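Local coordinates for protein thiamine pyrophosphokinase (Saccharomyces cerevisiae, PDB 1IG0) that transfers a pyrophosphate group from ATP to thiamine, giving thiamine diphosphate and AMP, as a homodimer, the only yeast enzyme able to make this cofactor, at residues Ile31-Asp36 with Lys60-Lys65; Thr182-Leu187 with Ala213-Leu218. One frame throughout, in Å; residues are numbered along the deposited sequence.

Overall arrangement
Both contacts belong to the alpha/beta part of the chain and reach the parallel part of one mixed beta sheet, their centres about 11 Å apart. Contact 2 joins strands 184-189 and 216-221 within that sheet. Contact 1 lies against the sheet, where the loop before strand 38-43 meets the end of helix 52-61 and the turn into strand 64-68. Strand 38-43 runs between strands 64-68 and 184-189 and so links the two. They also touch directly: His62 NE2 is 3.6 Å from Leu187 CB, and Pro33 CG is 3.7 Å from Ser185 OG. None of the chain's thiamine-contacting residues, which fall in two groups that include Gln122-Thr125 and Trp270, belongs to either contact.

Contact 1. Residues Ile31-Asp36 with Lys60-Lys65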
# COMPACT_ATOMS: atom_id res chain seq x y z
N ILE B 31 -11.86 -15.23 -6.99
CA ILE B 31 -10.85 -15.85 -7.83
C ILE B 31 -11.46 -16.73 -8.92
O ILE B 31 -10.97 -16.77 -10.05
CB ILE B 31 -9.89 -16.72 -6.99
CG1 ILE B 31 -9.23 -15.87 -5.91
CG2 ILE B 31 -8.83 -17.36 -7.88
CD1 ILE B 31 -8.44 -16.66 -4.89
N HIS B 32 -12.53 -17.44 -8.57
CA HIS B 32 -13.21 -18.32 -9.51
C HIS B 32 -14.53 -17.70 -9.96
O HIS B 32 -15.55 -17.83 -9.28
CB HIS B 32 -13.44 -19.69 -8.84
CG HIS B 32 -14.00 -20.74 -9.76
ND1 HIS B 32 -13.83 -22.09 -9.53
CD2 HIS B 32 -14.74 -20.64 -10.89
CE1 HIS B 32 -14.45 -22.77 -10.47
NE2 HIS B 32 -15.00 -21.92 -11.31
N PRO B 33 -14.52 -17.02 -11.11
CA PRO B 33 -15.70 -16.36 -11.69
C PRO B 33 -16.89 -17.30 -11.82
O PRO B 33 -16.73 -18.50 -12.01
CB PRO B 33 -15.19 -15.88 -13.05
CG PRO B 33 -13.74 -15.64 -12.80
CD PRO B 33 -13.35 -16.85 -12.00
N ASN B 34 -18.10 -16.74 -11.73
CA ASN B 34 -19.31 -17.54 -11.86
C ASN B 34 -19.56 -17.81 -13.33
O ASN B 34 -19.20 -17.01 -14.19
CB ASN B 34 -20.50 -16.80 -11.23
CG ASN B 34 -20.30 -16.54 -9.75
OD1 ASN B 34 -19.95 -17.43 -8.98
ND2 ASN B 34 -20.54 -15.29 -9.34
N GLU B 35 -20.19 -18.95 -13.62
CA GLU B 35 -20.47 -19.35 -15.00
C GLU B 35 -21.21 -18.35 -15.88
O GLU B 35 -20.95 -18.28 -17.08
CB GLU B 35 -21.23 -20.68 -15.01
CG GLU B 35 -22.00 -21.03 -13.74
CD GLU B 35 -21.15 -21.78 -12.73
OE1 GLU B 35 -20.33 -21.15 -12.04
OE2 GLU B 35 -21.31 -23.02 -12.63
N ASP B 36 -22.13 -17.58 -15.31
CA ASP B 36 -22.93 -16.63 -16.08
C ASP B 36 -22.30 -15.25 -16.32
O ASP B 36 -22.82 -14.47 -17.11
CB ASP B 36 -24.29 -16.43 -15.41
CG ASP B 36 -25.34 -15.87 -16.35
OD1 ASP B 36 -24.97 -15.22 -17.35
OD2 ASP B 36 -26.55 -16.06 -16.09
N LYS B 60 -6.78 -20.21 -16.53
CA LYS B 60 -7.82 -21.05 -17.11
C LYS B 60 -9.21 -20.64 -16.62
O LYS B 60 -10.20 -20.81 -17.34
CB LYS B 60 -7.56 -22.52 -16.74
CG LYS B 60 -8.48 -23.51 -17.45
CD LYS B 60 -8.10 -24.95 -17.12
CE LYS B 60 -8.92 -25.95 -17.92
NZ LYS B 60 -10.38 -25.81 -17.66
N LEU B 61 -9.28 -20.10 -15.41
CA LEU B 61 -10.56 -19.68 -14.83
C LEU B 61 -11.08 -18.35 -15.35
O LEU B 61 -12.21 -17.97 -15.07
CB LEU B 61 -10.44 -19.62 -13.30
CG LEU B 61 -10.41 -20.96 -12.56
CD1 LEU B 61 -10.17 -20.72 -11.08
CD2 LEU B 61 -11.72 -21.70 -12.79
N HIS B 62 -10.25 -17.62 -16.09
CA HIS B 62 -10.67 -16.34 -16.63
C HIS B 62 -10.65 -16.34 -18.15
O HIS B 62 -9.81 -16.98 -18.77
CB HIS B 62 -9.78 -15.22 -16.08
CG HIS B 62 -9.92 -15.02 -14.60
ND1 HIS B 62 -9.43 -15.91 -13.68
CD2 HIS B 62 -10.56 -14.05 -13.89
CE1 HIS B 62 -9.75 -15.51 -12.46
NE2 HIS B 62 -10.43 -14.38 -12.56
N ASP B 63 -11.60 -15.63 -18.74
CA ASP B 63 -11.73 -15.56 -20.19
C ASP B 63 -10.71 -14.64 -20.85
O ASP B 63 -9.81 -15.11 -21.55
CB ASP B 63 -13.15 -15.12 -20.55
CG ASP B 63 -13.34 -14.92 -22.04
OD1 ASP B 63 -12.67 -15.62 -22.83
OD2 ASP B 63 -14.16 -14.07 -22.43
N LEU B 64 -10.85 -13.34 -20.63
CA LEU B 64 -9.94 -12.36 -21.22
C LEU B 64 -8.70 -12.12 -20.37
O LEU B 64 -8.76 -12.13 -19.14
CB LEU B 64 -10.67 -11.03 -21.44
CG LEU B 64 -9.91 -9.93 -22.19
CD1 LEU B 64 -9.80 -10.30 -23.65
CD2 LEU B 64 -10.65 -8.61 -22.05
N LYS B 65 -7.56 -11.91 -21.03
CA LYS B 65 -6.31 -11.62 -20.34
C LYS B 65 -5.74 -10.34 -20.94
O LYS B 65 -5.52 -10.25 -22.15
CB LYS B 65 -5.29 -12.75 -20.51
CG LYS B 65 -5.66 -14.04 -19.79
CD LYS B 65 -6.63 -14.87 -20.60
CE LYS B 65 -6.97 -16.17 -19.88
NZ LYS B 65 -7.80 -17.05 -20.74
O HOH W 1 -14.29 -19.69 -14.08
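His32 and Leu61 meet where the loop leading into strand 38-43 packs on the end of helix 52-61, at the N-terminal ends of strands 38-43 and 64-68, in the parallel part of the alpha/beta domain's mixed sheet. Leu61 sets its CD2 methyl over the centre of the His32 imidazole, 3.6 Å from the ring centroid and 9° off the normal, a nearly axial CH-pi contact, while CD1 lies nearer His32 CB and CG. The two side chains cross at about a right angle. With CG anti to the backbone N (chi1 -174°), the His32 ring extends beside Leu61; its ND1 makes a weak hydrogen bond to Leu319 O. A second CH-pi pair exchanges the roles of the segments: Pro33 CG lies over one face of the His62 ring, displaced toward the rim, 3.8 Å from the centroid. His62 is held by ND1, hydrogen-bonded to Ile58 O one helical turn back. The proline also packs on Leu61, its CD lying 3.5 Å from Leu61 O and 4.2 Å from Leu61 CB. No direct hydrogen bond joins the segments; a water donates to Leu61 O at 2.9 Å and, weakly, to Pro33 O. Beside the proline, His62 CE1 approaches Ile31 O obliquely to 3.0 Å.

Contact 2. Residues Thr182-Leu187 with Ala213-Leu218; sequences TPISLL and ASYFKL
Ile184 and Phe216 are paired residues on adjacent parallel strands, the two strands of a beta-alpha-beta crossover through helix 196-212. Three backbone hydrogen bonds join the segments: Ile184 N to Tyr215 O (2.9 Å), Lys217 N to Ile184 O (3.0 Å) and Leu186 N to Lys217 O (2.9 Å). The Ile184 side chain lies beside the Phe216 ring and points the same way. Its CB is 4.0 Å from Phe216 CD2. At the branch, CG2, anti to the backbone N, comes within 3.9 Å of Phe216 CE2, while CG1 takes the place anti to the carbonyl carbon (chi1 -61°) and carries CD1 onward. That terminal methyl lies over one face of the Phe216 ring and also reaches Tyr215 CD1 at 4.0 Å, so it touches both neighbouring aromatic side chains. Farther along the same face of the sheet, Leu186 CD2 touches Leu218 CD1 at 3.7 Å. Ser185 and Lys217 occupy the other face, Ser185 CB lying 4.1 Å from Lys217 CE; the lysine chain bends at chi3, and NZ forms a salt bridge with Glu37. Strand 38-43 flanks strand 184-189 on the side away from strand 216-221, and the apolar face is covered by helix 126-139, through Ile134 and Phe138, and by helix 196-212, through Leu206 and Leu209.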
# COMPACT_ATOMS: atom_id res chain seq x y z
N THR B 182 -23.75 -7.40 -18.33
CA THR B 182 -23.27 -8.64 -17.74
C THR B 182 -22.08 -8.31 -16.85
O THR B 182 -21.17 -7.59 -17.26
CB THR B 182 -22.82 -9.65 -18.82
OG1 THR B 182 -23.94 -9.98 -19.65
CG2 THR B 182 -22.27 -10.92 -18.18
N PRO B 183 -22.08 -8.81 -15.61
CA PRO B 183 -20.98 -8.55 -14.68
C PRO B 183 -19.63 -9.01 -15.22
O PRO B 183 -19.56 -9.96 -15.99
CB PRO B 183 -21.38 -9.32 -13.43
CG PRO B 183 -22.88 -9.28 -13.49
CD PRO B 183 -23.14 -9.58 -14.94
N ILE B 184 -18.57 -8.33 -14.80
CA ILE B 184 -17.22 -8.68 -15.23
C ILE B 184 -16.36 -8.96 -14.01
O ILE B 184 -15.99 -8.03 -13.28
CB ILE B 184 -16.56 -7.55 -16.04
CG1 ILE B 184 -17.38 -7.25 -17.30
CG2 ILE B 184 -15.13 -7.94 -16.42
CD1 ILE B 184 -16.84 -6.09 -18.12
N SER B 185 -16.05 -10.23 -13.77
CA SER B 185 -15.21 -10.61 -12.64
C SER B 185 -13.77 -10.29 -13.04
O SER B 185 -13.21 -10.93 -13.94
CB SER B 185 -15.36 -12.10 -12.34
OG SER B 185 -14.61 -12.45 -11.19
N LEU B 186 -13.19 -9.30 -12.38
CA LEU B 186 -11.83 -8.86 -12.69
C LEU B 186 -10.82 -9.16 -11.58
O LEU B 186 -10.94 -8.66 -10.46
CB LEU B 186 -11.85 -7.36 -12.98
CG LEU B 186 -10.56 -6.62 -13.31
CD1 LEU B 186 -9.96 -7.16 -14.60
CD2 LEU B 186 -10.85 -5.13 -13.43
N LEU B 187 -9.82 -9.97 -11.90
CA LEU B 187 -8.77 -10.32 -10.95
C LEU B 187 -7.49 -9.66 -11.45
O LEU B 187 -7.07 -9.88 -12.58
CB LEU B 187 -8.59 -11.84 -10.89
CG LEU B 187 -7.66 -12.38 -9.80
CD1 LEU B 187 -8.22 -12.02 -8.43
CD2 LEU B 187 -7.53 -13.89 -9.94
N ALA B 213 -18.70 2.27 -12.85
CA ALA B 213 -18.76 1.08 -13.70
C ALA B 213 -19.04 -0.11 -12.79
O ALA B 213 -18.27 -1.07 -12.74
CB ALA B 213 -17.43 0.88 -14.43
N SER B 214 -20.15 -0.01 -12.06
CA SER B 214 -20.56 -1.01 -11.09
C SER B 214 -20.64 -2.45 -11.58
O SER B 214 -20.68 -3.37 -10.77
CB SER B 214 -21.91 -0.62 -10.48
OG SER B 214 -22.93 -0.60 -11.46
N TYR B 215 -20.67 -2.67 -12.89
CA TYR B 215 -20.73 -4.03 -13.40
C TYR B 215 -19.42 -4.77 -13.17
O TYR B 215 -19.36 -6.00 -13.23
CB TYR B 215 -21.12 -4.05 -14.88
CG TYR B 215 -20.35 -3.07 -15.75
CD1 TYR B 215 -19.10 -3.41 -16.27
CD2 TYR B 215 -20.87 -1.81 -16.03
CE1 TYR B 215 -18.39 -2.50 -17.06
CE2 TYR B 215 -20.17 -0.90 -16.81
CZ TYR B 215 -18.93 -1.25 -17.32
OH TYR B 215 -18.22 -0.35 -18.08
N PHE B 216 -18.36 -4.01 -12.90
CA PHE B 216 -17.05 -4.59 -12.63
C PHE B 216 -17.00 -5.09 -11.19
O PHE B 216 -17.59 -4.49 -10.30
CB PHE B 216 -15.93 -3.55 -12.79
CG PHE B 216 -15.41 -3.39 -14.19
CD1 PHE B 216 -15.71 -2.24 -14.92
CD2 PHE B 216 -14.60 -4.36 -14.76
CE1 PHE B 216 -15.19 -2.06 -16.21
CE2 PHE B 216 -14.07 -4.19 -16.04
CZ PHE B 216 -14.36 -3.04 -16.77
N LYS B 217 -16.28 -6.19 -10.99
CA LYS B 217 -16.10 -6.76 -9.66
C LYS B 217 -14.60 -6.99 -9.57
O LYS B 217 -14.09 -8.06 -9.92
CB LYS B 217 -16.84 -8.09 -9.53
CG LYS B 217 -18.32 -8.03 -9.85
CD LYS B 217 -19.01 -9.32 -9.44
CE LYS B 217 -18.31 -10.53 -10.03
NZ LYS B 217 -18.76 -11.80 -9.40
N LEU B 218 -13.89 -5.96 -9.11
CA LEU B 218 -12.44 -5.99 -9.01
C LEU B 218 -11.88 -6.53 -7.70
O LEU B 218 -12.36 -6.22 -6.61
CB LEU B 218 -11.89 -4.59 -9.26
CG LEU B 218 -10.40 -4.34 -8.99
CD1 LEU B 218 -9.54 -5.19 -9.93
CD2 LEU B 218 -10.09 -2.86 -9.19